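Local coordinates for protein gamma-glutamyltranspeptidase (Klebsiella pneumoniae subsp. pneumoniae, PDB 5HFT) that converts oxamate to oxalate in the uric acid degradation pathway and belongs to the gamma-glutamyltransferase family, at residues S132-E136 / H254-R258. Numbering follows the deposited sequence.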
# COMPACT_ATOMS: atom_id res chain seq x y z
N SER A 132 -7.89 3.02 -10.50
CA SER A 132 -8.96 2.03 -10.63
C SER A 132 -9.37 1.46 -9.27
O SER A 132 -10.54 1.13 -9.06
CB SER A 132 -8.55 0.93 -11.61
OG SER A 132 -7.54 0.08 -11.10
N GLY A 133 -8.45 1.38 -8.32
CA GLY A 133 -8.85 0.98 -6.98
C GLY A 133 -9.73 2.03 -6.35
O GLY A 133 -10.74 1.71 -5.72
N TRP A 134 -9.39 3.30 -6.53
CA TRP A 134 -10.26 4.34 -5.98
C TRP A 134 -11.65 4.28 -6.60
O TRP A 134 -12.65 4.35 -5.88
CB TRP A 134 -9.66 5.73 -6.19
CG TRP A 134 -8.21 5.90 -5.80
CD1 TRP A 134 -7.40 5.00 -5.15
CD2 TRP A 134 -7.39 7.02 -6.12
NE1 TRP A 134 -6.13 5.52 -5.02
CE2 TRP A 134 -6.10 6.76 -5.61
CE3 TRP A 134 -7.63 8.22 -6.78
CZ2 TRP A 134 -5.06 7.67 -5.75
CZ3 TRP A 134 -6.60 9.12 -6.90
CH2 TRP A 134 -5.33 8.84 -6.40
N VAL A 135 -11.73 4.10 -7.92
CA VAL A 135 -13.04 4.13 -8.57
C VAL A 135 -13.88 2.95 -8.10
O VAL A 135 -15.08 3.10 -7.86
CB VAL A 135 -12.93 4.17 -10.11
CG1 VAL A 135 -12.27 2.95 -10.68
CG2 VAL A 135 -14.31 4.30 -10.74
N GLU A 136 -13.25 1.78 -7.91
CA GLU A 136 -13.99 0.59 -7.47
C GLU A 136 -14.41 0.70 -6.00
O GLU A 136 -15.56 0.40 -5.65
CB GLU A 136 -13.15 -0.67 -7.68
CG GLU A 136 -13.70 -1.88 -6.93
CD GLU A 136 -14.61 -2.74 -7.78
OE1 GLU A 136 -14.55 -2.59 -9.02
OE2 GLU A 136 -15.36 -3.57 -7.22
N HIS A 254 -8.91 -1.85 -18.64
CA HIS A 254 -8.37 -2.20 -17.34
C HIS A 254 -9.35 -1.90 -16.22
O HIS A 254 -9.84 -0.77 -16.10
CB HIS A 254 -7.05 -1.49 -17.08
CG HIS A 254 -6.50 -1.75 -15.71
ND1 HIS A 254 -6.77 -0.95 -14.62
CD2 HIS A 254 -5.71 -2.76 -15.26
CE1 HIS A 254 -6.17 -1.45 -13.56
NE2 HIS A 254 -5.52 -2.54 -13.91
N ARG A 255 -9.62 -2.90 -15.38
CA ARG A 255 -10.43 -2.73 -14.19
C ARG A 255 -9.68 -3.26 -12.97
O ARG A 255 -8.85 -4.16 -13.08
CB ARG A 255 -11.81 -3.45 -14.31
CG ARG A 255 -12.86 -2.75 -15.18
CD ARG A 255 -13.66 -1.71 -14.36
NE ARG A 255 -14.38 -0.74 -15.21
CZ ARG A 255 -14.89 0.41 -14.78
NH1 ARG A 255 -14.75 0.76 -13.51
NH2 ARG A 255 -15.51 1.24 -15.62
N ALA A 256 -9.93 -2.66 -11.81
CA ALA A 256 -9.45 -3.29 -10.59
C ALA A 256 -10.11 -4.66 -10.44
O ALA A 256 -11.32 -4.80 -10.66
CB ALA A 256 -9.75 -2.43 -9.37
N ARG A 257 -9.32 -5.65 -10.05
CA ARG A 257 -9.79 -7.00 -9.79
C ARG A 257 -10.40 -7.10 -8.40
O ARG A 257 -10.23 -6.21 -7.56
CB ARG A 257 -8.64 -7.99 -9.92
CG ARG A 257 -8.06 -8.07 -11.31
CD ARG A 257 -6.59 -8.43 -11.29
NE ARG A 257 -5.93 -7.89 -12.48
CZ ARG A 257 -4.68 -7.42 -12.50
NH1 ARG A 257 -3.96 -7.42 -11.38
NH2 ARG A 257 -4.16 -6.95 -13.63
N ARG A 258 -11.16 -8.16 -8.16
CA ARG A 258 -11.75 -8.41 -6.84
C ARG A 258 -11.56 -9.85 -6.44
O ARG A 258 -12.52 -10.62 -6.39
CB ARG A 258 -13.23 -8.04 -6.82
CG ARG A 258 -13.47 -6.58 -7.16
CD ARG A 258 -13.68 -5.80 -5.90
NE ARG A 258 -14.68 -6.46 -5.08
CZ ARG A 258 -15.95 -6.10 -5.03
NH1 ARG A 258 -16.38 -5.06 -5.75
NH2 ARG A 258 -16.79 -6.79 -4.27
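Glu-136, on helix 130-144, reaches across to Arg-258 and Ala-256 in the extended loop that links helix 248-252 to strand 262-266, a helix-on-loop contact within the gamma-glutamyltranspeptidase fold. Followed outward, its CB points toward the loop and lies 4.2 Å from Ala-256 CB. CG, anti to the backbone N (chi1 166°), comes within 4.1 Å of Arg-258 CD. A bend at chi2 (95°) then sets the carboxylate carbon CD beside that same methylene, and OE2 ends at the guanidinium of Arg-258. The pair is a salt bridge with a hydrogen bond from Arg-258 NH1 to OE2; its modelled length is too short to be taken literally at 2.65 Å resolution. OE2 arrives at the guanidinium edge, yet the carboxylate and guanidinium planes stand 71° apart, which excludes a coplanar pairing; the bond uses OE2 alone, and Glu-136 OE1 stays 4.5 Å from Arg-258 NH1.

One helical turn before Glu-136, Ser-132 receives the methyl of Ala-256, whose CB lies 3.7 Å from Ser-132 O; that carbonyl also accepts the helical bond from Glu-136 N. Ile-95 of strand 93-97 touches both Glu-136 and Ala-256, placing this strand beside the contact. Ser-132 OG is hydrogen-bonded to Gly-129 O, while the ring of His-254 meets Tyr-227. Across the contact, Ser-132 OG sits at the edge of the His-254 ring, near its plane, 3.2 Å from His-254 CE1.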